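Local atomic coordinates of oligopeptide-binding protein AppA (PDB entry 1XOC), a protein that binds oligopeptides, tetra- and pentapeptides among them, for uptake by an ABC permease that can replace the Opp system in sporulation and competence. Residues Asp43-Asp47 with Pro506-Leu510; Tyr53-Thr59 with Leu153-Leu159; Ser68-Ser72 with Val84-Val90. All coordinates share one frame; numbering follows the deposited sequence.

Contact 1: residues Asp43-Asp47 with Pro506-Leu510. With ZN (zinc ion), chain O.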
loop_
_atom_site.group_PDB
_atom_site.type_symbol
_atom_site.label_atom_id
_atom_site.label_comp_id
_atom_site.label_asym_id
_atom_site.label_seq_id
_atom_site.Cartn_x
_atom_site.Cartn_y
_atom_site.Cartn_z
ATOM N N ASP A 43 0.348 -0.326 4.850
ATOM C CA ASP A 43 1.718 -0.778 4.755
ATOM C C ASP A 43 2.409 -1.042 6.090
ATOM O O ASP A 43 3.281 -1.875 6.193
ATOM C CB ASP A 43 2.542 0.215 3.981
ATOM C CG ASP A 43 3.555 -0.471 3.097
ATOM O OD1 ASP A 43 3.179 -1.433 2.369
ATOM O OD2 ASP A 43 4.733 -0.061 3.143
ATOM N N ALA A 44 2.014 -0.352 7.140
ATOM C CA ALA A 44 2.636 -0.574 8.433
ATOM C C ALA A 44 2.308 -1.977 8.932
ATOM O O ALA A 44 3.173 -2.700 9.451
ATOM C CB ALA A 44 2.167 0.482 9.418
ATOM N N SER A 45 1.038 -2.363 8.831
ATOM C CA SER A 45 0.624 -3.742 9.145
ATOM C C SER A 45 1.381 -4.716 8.276
ATOM O O SER A 45 1.904 -5.698 8.770
ATOM C CB SER A 45 -0.895 -3.908 9.010
ATOM O OG SER A 45 -1.628 -2.993 9.870
ATOM N N THR A 46 1.465 -4.416 7.009
ATOM C CA THR A 46 2.095 -5.337 6.081
ATOM C C THR A 46 3.599 -5.514 6.408
ATOM O O THR A 46 4.159 -6.611 6.273
ATOM C CB THR A 46 1.866 -4.913 4.624
ATOM O OG1 THR A 46 0.460 -4.899 4.352
ATOM C CG2 THR A 46 2.488 -5.875 3.628
ATOM N N ASP A 47 4.271 -4.444 6.820
ATOM C CA ASP A 47 5.682 -4.548 7.225
ATOM C C ASP A 47 5.885 -5.606 8.317
ATOM O O ASP A 47 6.864 -6.386 8.266
ATOM C CB ASP A 47 6.222 -3.223 7.777
ATOM C CG ASP A 47 6.537 -2.191 6.710
ATOM O OD1 ASP A 47 6.750 -2.537 5.511
ATOM O OD2 ASP A 47 6.628 -1.018 7.154
ATOM N N PRO A 506 11.744 -1.758 -4.010
ATOM C CA PRO A 506 10.935 -0.535 -4.140
ATOM C C PRO A 506 9.574 -0.538 -3.433
ATOM O O PRO A 506 8.952 0.546 -3.299
ATOM C CB PRO A 506 10.787 -0.396 -5.653
ATOM C CG PRO A 506 10.797 -1.790 -6.133
ATOM C CD PRO A 506 11.850 -2.467 -5.309
ATOM N N LYS A 507 9.152 -1.710 -2.966
ATOM C CA LYS A 507 7.890 -1.883 -2.277
ATOM C C LYS A 507 8.017 -2.294 -0.805
ATOM O O LYS A 507 7.297 -1.760 0.080
ATOM C CB LYS A 507 7.025 -2.893 -3.038
ATOM C CG LYS A 507 5.639 -3.045 -2.383
ATOM C CD LYS A 507 4.712 -3.985 -3.133
ATOM C CE LYS A 507 3.423 -4.254 -2.332
ATOM N NZ LYS A 507 2.531 -3.084 -2.320
ATOM N N ARG A 508 8.893 -3.249 -0.522
ATOM C CA ARG A 508 9.093 -3.737 0.846
ATOM C C ARG A 508 10.361 -3.158 1.469
ATOM O O ARG A 508 11.476 -3.607 1.156
ATOM C CB ARG A 508 9.143 -5.265 0.893
ATOM C CG ARG A 508 7.866 -5.979 0.648
ATOM C CD ARG A 508 7.179 -6.383 1.956
ATOM N NE ARG A 508 6.724 -5.243 2.734
ATOM C CZ ARG A 508 5.666 -4.500 2.430
ATOM N NH1 ARG A 508 4.936 -4.786 1.360
ATOM N NH2 ARG A 508 5.334 -3.469 3.197
ATOM N N ASP A 509 10.204 -2.172 2.353
ATOM C CA ASP A 509 11.355 -1.470 2.946
ATOM C C ASP A 509 12.275 -2.397 3.708
ATOM O O ASP A 509 13.471 -2.176 3.755
ATOM C CB ASP A 509 10.903 -0.326 3.885
ATOM C CG ASP A 509 10.447 0.882 3.136
ATOM O OD1 ASP A 509 10.446 0.855 1.866
ATOM O OD2 ASP A 509 10.116 1.888 3.812
ATOM N N LEU A 510 11.684 -3.421 4.294
ATOM C CA LEU A 510 12.423 -4.390 5.104
ATOM C C LEU A 510 12.568 -5.718 4.361
ATOM O O LEU A 510 12.729 -6.763 4.967
ATOM C CB LEU A 510 11.734 -4.581 6.451
ATOM C CG LEU A 510 11.470 -3.275 7.237
ATOM C CD1 LEU A 510 10.784 -3.522 8.583
ATOM C CD2 LEU A 510 12.775 -2.505 7.454
HETATM ZN ZN ZN O . 7.463 0.451 5.573
HETATM O O HOH W 1 7.706 -1.032 3.227
HETATM O O HOH W 2 5.444 -0.011 0.572
HETATM O O HOH W 3 5.411 1.156 5.194
HETATM O O HOH W 4 8.858 -4.171 4.557
HETATM O O HOH W 5 8.916 2.394 5.726
HETATM O O HOH W 6 9.227 0.641 7.139
#
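Arg508 NH2 reaches between two carboxylates of helix 43-52 and makes a salt bridge to each. It lies 2.9 Å from Asp47 OD1, where the N-H...O angle of 170° is almost straight, and 3.1 Å from Asp43 OD1. Both oxygens sit at the guanidinium edge, near its plane, yet the nitrogen meets each of them from above the carboxylate plane. The arginine bends at chi2 (-97°) and chi3 (66°), which folds its end back to the helix.

Van der Waals contact is made over one face of the same group: Thr46 CG2 stands 3.3 Å above the guanidinium plane, offset toward the rim, while Thr46 OG1 turns back to Asp42 O.

This salt-bridge network joins the first turn of helix 43-52 to the loop between strands 499-500 and 517-518, beside the peptide site of a family 5 solute-binding protein. Lys507 NZ hydrogen-bonds the bound peptide's backbone as well as Ser420 and Leu421, and the Asp43 backbone bonds the peptide too.

Metal coordination splits the work of Asp47: OD2 binds the zinc ion at 2.3 Å and is hydrogen-bonded to Tyr219 OH, while OD1 faces the arginine and a water. Three waters are the other zinc ligands here, and one of them donates to Asp43 OD2 at 2.5 Å, making Asp43 a second-shell residue.

One water links Asp43 OD2 with Lys507 O, and another donates to Asp47 OD1 while accepting from Arg508 NE and Leu510 N.

Contact 2: residues Tyr53-Thr59 with Leu153-Leu159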
loop_
_atom_site.group_PDB
_atom_site.type_symbol
_atom_site.label_atom_id
_atom_site.label_comp_id
_atom_site.label_asym_id
_atom_site.label_seq_id
_atom_site.Cartn_x
_atom_site.Cartn_y
_atom_site.Cartn_z
ATOM N N TYR A 53 5.312 -13.926 9.255
ATOM C CA TYR A 53 4.670 -15.006 8.528
ATOM C C TYR A 53 5.496 -15.407 7.344
ATOM O O TYR A 53 6.422 -14.689 6.947
ATOM C CB TYR A 53 3.277 -14.557 8.049
ATOM C CG TYR A 53 2.372 -14.174 9.178
ATOM C CD1 TYR A 53 1.948 -15.135 10.088
ATOM C CD2 TYR A 53 1.911 -12.891 9.295
ATOM C CE1 TYR A 53 1.127 -14.808 11.150
ATOM C CE2 TYR A 53 1.090 -12.555 10.340
ATOM C CZ TYR A 53 0.701 -13.512 11.239
ATOM O OH TYR A 53 -0.157 -13.125 12.275
ATOM N N SER A 54 5.104 -16.532 6.756
ATOM C CA SER A 54 5.614 -16.991 5.483
ATOM C C SER A 54 4.497 -16.955 4.424
ATOM O O SER A 54 3.301 -16.983 4.742
ATOM C CB SER A 54 6.154 -18.401 5.595
ATOM O OG SER A 54 7.193 -18.497 6.550
ATOM N N PHE A 55 4.965 -16.998 3.170
ATOM C CA PHE A 55 4.156 -16.835 1.965
ATOM C C PHE A 55 4.630 -17.861 0.941
ATOM O O PHE A 55 5.816 -18.180 0.861
ATOM C CB PHE A 55 4.358 -15.416 1.407
ATOM C CG PHE A 55 4.038 -14.318 2.445
ATOM C CD1 PHE A 55 2.829 -13.608 2.433
ATOM C CD2 PHE A 55 4.974 -14.007 3.408
ATOM C CE1 PHE A 55 2.576 -12.647 3.437
ATOM C CE2 PHE A 55 4.681 -13.041 4.400
ATOM C CZ PHE A 55 3.537 -12.389 4.373
ATOM N N LEU A 56 3.702 -18.355 0.131
ATOM C CA LEU A 56 4.047 -19.351 -0.844
ATOM C C LEU A 56 5.110 -18.832 -1.822
ATOM O O LEU A 56 6.011 -19.570 -2.264
ATOM C CB LEU A 56 2.800 -19.818 -1.610
ATOM C CG LEU A 56 1.900 -20.715 -0.753
ATOM C CD1 LEU A 56 0.569 -20.992 -1.467
ATOM C CD2 LEU A 56 2.585 -21.993 -0.280
ATOM N N THR A 57 5.003 -17.566 -2.214
ATOM C CA THR A 57 5.960 -16.923 -3.121
ATOM C C THR A 57 6.408 -15.598 -2.553
ATOM O O THR A 57 5.825 -15.111 -1.567
ATOM C CB THR A 57 5.367 -16.647 -4.504
ATOM O OG1 THR A 57 4.208 -15.810 -4.330
ATOM C CG2 THR A 57 5.009 -17.946 -5.238
ATOM N N LYS A 58 7.372 -14.964 -3.182
ATOM C CA LYS A 58 7.928 -13.688 -2.770
ATOM C C LYS A 58 8.382 -12.967 -4.020
ATOM O O LYS A 58 9.026 -13.566 -4.884
ATOM C CB LYS A 58 9.121 -13.935 -1.842
ATOM C CG LYS A 58 9.831 -12.745 -1.317
ATOM C CD LYS A 58 11.085 -13.187 -0.516
ATOM C CE LYS A 58 10.814 -13.453 0.942
ATOM N NZ LYS A 58 12.052 -13.969 1.655
ATOM N N THR A 59 8.043 -11.694 -4.145
ATOM C CA THR A 59 8.461 -10.896 -5.281
ATOM C C THR A 59 9.746 -10.178 -4.908
ATOM O O THR A 59 9.819 -9.484 -3.867
ATOM C CB THR A 59 7.344 -9.949 -5.769
ATOM O OG1 THR A 59 6.264 -10.740 -6.288
ATOM C CG2 THR A 59 7.809 -9.008 -6.822
ATOM N N LEU A 153 -0.496 -15.208 -4.196
ATOM C CA LEU A 153 0.510 -16.119 -3.627
ATOM C C LEU A 153 1.560 -15.426 -2.759
ATOM O O LEU A 153 2.087 -16.047 -1.816
ATOM C CB LEU A 153 1.199 -16.946 -4.751
ATOM C CG LEU A 153 0.247 -17.917 -5.402
ATOM C CD1 LEU A 153 0.976 -18.611 -6.554
ATOM C CD2 LEU A 153 -0.306 -18.932 -4.480
ATOM N N ASP A 154 1.924 -14.193 -3.083
ATOM C CA ASP A 154 2.971 -13.536 -2.298
ATOM C C ASP A 154 2.366 -12.629 -1.237
ATOM O O ASP A 154 3.105 -12.135 -0.401
ATOM C CB ASP A 154 4.001 -12.779 -3.113
ATOM C CG ASP A 154 3.426 -11.739 -3.976
ATOM O OD1 ASP A 154 4.233 -11.019 -4.630
ATOM O OD2 ASP A 154 2.192 -11.637 -4.090
ATOM N N SER A 155 1.059 -12.411 -1.302
ATOM C CA SER A 155 0.357 -11.504 -0.350
ATOM C C SER A 155 -0.320 -12.193 0.801
ATOM O O SER A 155 -0.691 -11.530 1.796
ATOM C CB SER A 155 -0.692 -10.711 -1.106
ATOM O OG SER A 155 -0.083 -9.952 -2.125
ATOM N N THR A 156 -0.474 -13.512 0.700
ATOM C CA THR A 156 -1.249 -14.282 1.644
ATOM C C THR A 156 -0.366 -14.982 2.687
ATOM O O THR A 156 0.264 -16.008 2.415
ATOM C CB THR A 156 -2.146 -15.291 0.963
ATOM O OG1 THR A 156 -2.871 -14.633 -0.081
ATOM C CG2 THR A 156 -3.146 -15.955 1.960
ATOM N N ALA A 157 -0.335 -14.383 3.876
ATOM C CA ALA A 157 0.394 -14.959 5.011
ATOM C C ALA A 157 -0.269 -16.223 5.489
ATOM O O ALA A 157 -1.468 -16.212 5.753
ATOM C CB ALA A 157 0.454 -13.962 6.176
ATOM N N ILE A 158 0.516 -17.307 5.642
ATOM C CA ILE A 158 -0.037 -18.593 6.027
ATOM C C ILE A 158 -0.270 -18.628 7.556
ATOM O O ILE A 158 0.658 -18.456 8.380
ATOM C CB ILE A 158 0.859 -19.786 5.515
ATOM C CG1 ILE A 158 1.054 -19.729 3.995
ATOM C CG2 ILE A 158 0.250 -21.073 5.935
ATOM C CD1 ILE A 158 -0.189 -19.612 3.193
ATOM N N LEU A 159 -1.523 -18.898 7.917
ATOM C CA LEU A 159 -1.936 -18.916 9.319
ATOM C C LEU A 159 -2.057 -20.342 9.864
ATOM O O LEU A 159 -2.338 -21.275 9.108
ATOM C CB LEU A 159 -3.285 -18.213 9.465
ATOM C CG LEU A 159 -3.386 -16.780 8.929
ATOM C CD1 LEU A 159 -4.832 -16.314 9.012
ATOM C CD2 LEU A 159 -2.496 -15.843 9.708
HETATM O O HOH W 7 3.363 -18.201 8.412
HETATM O O HOH W 8 0.893 -17.386 0.241
HETATM O O HOH W 9 5.844 -12.687 -0.169
HETATM O O HOH W 10 6.358 -10.517 -2.001
#
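Asp154 OD1 accepts from Thr59 OG1 at 2.6 Å, from the backbone of the bound peptide and, weakly, from a water that also takes Thr59 N. A chi1 of 57°, with CG between the backbone N and the carbonyl carbon, swings this carboxylate across to strand 57-59. Farther along, Ile158 N meets Ser54 O at 2.9 Å, nearly along the C=O axis. Between them, Thr57 N gives a weak bond to Leu153 O, and a water fastens that carbonyl and Thr156 O to Leu56 N.

The Phe55 ring enters the turn where helix 147-155 ends, with Ser155 O and Thr156 N at its edge, in plane. Its CD1 lies 3.2 Å from Asp154 O, and CE1 is 3.7 Å from Ala157 CB, which also packs on Tyr53 CB at 3.4 Å. Replacing Phe55 by an alanine would probably open a gap under this turn and remove one of the two aromatic side chains touching Ala157 CB across this contact.

Backbone carbonyls and waters join the segment leading into strand 57-59 to the end of helix 147-155 and the loop after it; the Asp154 carboxylate, shared by Thr59 and the peptide, is consistent with this join helping to shape the peptide site.

Contact 3: residues Ser68-Ser72 with Val84-Val90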
loop_
_atom_site.group_PDB
_atom_site.type_symbol
_atom_site.label_atom_id
_atom_site.label_comp_id
_atom_site.label_asym_id
_atom_site.label_seq_id
_atom_site.Cartn_x
_atom_site.Cartn_y
_atom_site.Cartn_z
ATOM N N SER A 68 8.971 -19.272 -2.197
ATOM C CA SER A 68 9.458 -19.085 -0.847
ATOM C C SER A 68 9.041 -20.319 -0.011
ATOM O O SER A 68 9.823 -21.259 0.098
ATOM C CB SER A 68 8.928 -17.764 -0.278
ATOM O OG SER A 68 9.402 -17.562 1.047
ATOM N N LEU A 69 7.831 -20.338 0.544
ATOM C CA LEU A 69 7.323 -21.510 1.252
ATOM C C LEU A 69 7.063 -22.691 0.279
ATOM O O LEU A 69 7.227 -23.867 0.632
ATOM C CB LEU A 69 6.070 -21.152 2.043
ATOM C CG LEU A 69 5.402 -22.208 2.895
ATOM C CD1 LEU A 69 6.402 -22.814 3.892
ATOM C CD2 LEU A 69 4.199 -21.558 3.583
ATOM N N ALA A 70 6.642 -22.373 -0.948
ATOM C CA ALA A 70 6.414 -23.395 -1.961
ATOM C C ALA A 70 7.708 -24.056 -2.433
ATOM O O ALA A 70 8.698 -23.369 -2.639
ATOM C CB ALA A 70 5.681 -22.775 -3.157
ATOM N N GLU A 71 7.693 -25.389 -2.537
ATOM C CA GLU A 71 8.756 -26.185 -3.169
ATOM C C GLU A 71 8.617 -26.129 -4.675
ATOM O O GLU A 71 9.612 -26.042 -5.372
ATOM C CB GLU A 71 8.673 -27.627 -2.666
ATOM C CG GLU A 71 9.854 -28.469 -3.005
ATOM C CD GLU A 71 9.990 -29.751 -2.159
ATOM O OE1 GLU A 71 9.344 -29.917 -1.084
ATOM O OE2 GLU A 71 10.787 -30.610 -2.584
ATOM N N SER A 72 7.382 -26.201 -5.171
ATOM C CA SER A 72 7.098 -26.075 -6.574
ATOM C C SER A 72 5.655 -25.621 -6.827
ATOM O O SER A 72 4.778 -25.854 -6.012
ATOM C CB SER A 72 7.361 -27.411 -7.270
ATOM O OG SER A 72 6.448 -28.361 -6.791
ATOM N N VAL A 84 0.420 -26.885 -5.999
ATOM C CA VAL A 84 1.476 -26.309 -5.183
ATOM C C VAL A 84 1.972 -27.305 -4.167
ATOM O O VAL A 84 1.218 -27.839 -3.392
ATOM C CB VAL A 84 0.947 -25.076 -4.448
ATOM C CG1 VAL A 84 2.000 -24.515 -3.422
ATOM C CG2 VAL A 84 0.525 -24.008 -5.430
ATOM N N LYS A 85 3.265 -27.600 -4.225
ATOM C CA LYS A 85 3.913 -28.437 -3.232
ATOM C C LYS A 85 4.623 -27.532 -2.239
ATOM O O LYS A 85 5.297 -26.597 -2.631
ATOM C CB LYS A 85 4.910 -29.359 -3.917
ATOM C CG LYS A 85 4.218 -30.362 -4.826
ATOM C CD LYS A 85 5.181 -31.290 -5.586
ATOM C CE LYS A 85 4.428 -32.171 -6.659
ATOM N NZ LYS A 85 3.542 -31.387 -7.646
ATOM N N ILE A 86 4.481 -27.840 -0.959
ATOM C CA ILE A 86 4.948 -27.014 0.146
ATOM C C ILE A 86 6.216 -27.638 0.712
ATOM O O ILE A 86 6.292 -28.855 0.840
ATOM C CB ILE A 86 3.840 -26.990 1.242
ATOM C CG1 ILE A 86 2.523 -26.389 0.676
ATOM C CG2 ILE A 86 4.279 -26.248 2.482
ATOM C CD1 ILE A 86 1.311 -26.603 1.560
ATOM N N LYS A 87 7.214 -26.823 1.014
ATOM C CA LYS A 87 8.417 -27.314 1.714
ATOM C C LYS A 87 8.063 -28.027 3.022
ATOM O O LYS A 87 7.174 -27.586 3.762
ATOM C CB LYS A 87 9.383 -26.147 1.975
ATOM C CG LYS A 87 10.071 -25.621 0.697
ATOM C CD LYS A 87 10.910 -24.416 1.019
ATOM C CE LYS A 87 11.851 -24.005 -0.060
ATOM N NZ LYS A 87 11.284 -23.106 -1.029
ATOM N N LYS A 88 8.772 -29.122 3.298
ATOM C CA LYS A 88 8.580 -29.914 4.502
ATOM C C LYS A 88 9.508 -29.420 5.602
ATOM O O LYS A 88 10.598 -28.889 5.329
ATOM C CB LYS A 88 8.878 -31.380 4.216
ATOM C CG LYS A 88 8.091 -31.978 3.073
ATOM C CD LYS A 88 8.380 -33.473 2.980
ATOM C CE LYS A 88 8.025 -34.070 1.608
ATOM N NZ LYS A 88 6.570 -34.182 1.479
ATOM N N GLY A 89 9.076 -29.583 6.847
ATOM C CA GLY A 89 9.903 -29.238 7.999
ATOM C C GLY A 89 9.858 -27.782 8.403
ATOM O O GLY A 89 10.672 -27.323 9.216
ATOM N N VAL A 90 8.925 -27.024 7.830
ATOM C CA VAL A 90 8.736 -25.633 8.215
ATOM C C VAL A 90 7.892 -25.602 9.484
ATOM O O VAL A 90 6.848 -26.239 9.569
ATOM C CB VAL A 90 8.014 -24.834 7.088
ATOM C CG1 VAL A 90 7.764 -23.416 7.523
ATOM C CG2 VAL A 90 8.836 -24.900 5.814
HETATM O O HOH W 11 10.889 -30.035 1.332
HETATM O O HOH W 12 7.224 -31.137 -0.220
HETATM O O HOH W 13 3.917 -28.530 -7.918
#
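A classic beta bulge interrupts the hairpin of strands 65-76 and 81-86, inside a five-stranded antiparallel sheet: Glu71 and Ser72 both face Lys85. The evidence is a shared acceptor, since Lys85 O takes Glu71 N at 2.7 Å and, more weakly, Ser72 N at 3.3 Å. The register moves by one residue between the non-hydrogen-bonded pair Ala70-Ile86 and the hydrogen-bonded pair Ser72-Lys85, whose return bond runs from Lys85 N to Ser72 O.

Past the strand end, Lys87 holds the other chain segment twice over. Its backbone N bonds Leu69 O at an N-H...O angle of 168°, and its side chain runs alongside that same carbonyl. The turn at chi4 (88°) brings NZ to 2.6 Å from Ser68 O and 3.1 Å from Ala70 O, the second approached from 47° above the carbonyl plane. One ammonium thus clamps two carbonyls that flank Leu69.

Two apolar contacts add to this: Leu69 CD1 packs 3.7 Å from Val90 CG2 and, separately, Ala70 CB lies near Val84 CG1. The Glu71 carboxylate reaches the other segment through water: OE1 accepts from two waters, one bonded to Lys88 N and the other to Ile86 O.

Lys85 NZ forms a salt bridge with Glu136 and is linked through a water to Ser72 OG, which itself lies 3.4 Å from Lys85 CB.

In the fold
After strand 23-28 the chain enters helix 43-52, whose first turn meets 506-510, near the C terminus, and so closes contact 1 across 458 intervening residues. Directly after that helix, 53-59 begins contact 2, closed by 153-159, which ties the start of the five-stranded sheet, at strand 57-59, to the end of helix 147-155. Within this second loop the hairpin of strands 65-76 and 81-86 forms contact 3. The three therefore nest one in another and none cross. Contacts 2 and 3 touch where strand 57-59 neighbours strand 65-76: Phe55 O lies 3.0 Å from Leu69 N, a probable hydrogen bond. Contact 1 stands apart, its centre about 14 Å from that of contact 2.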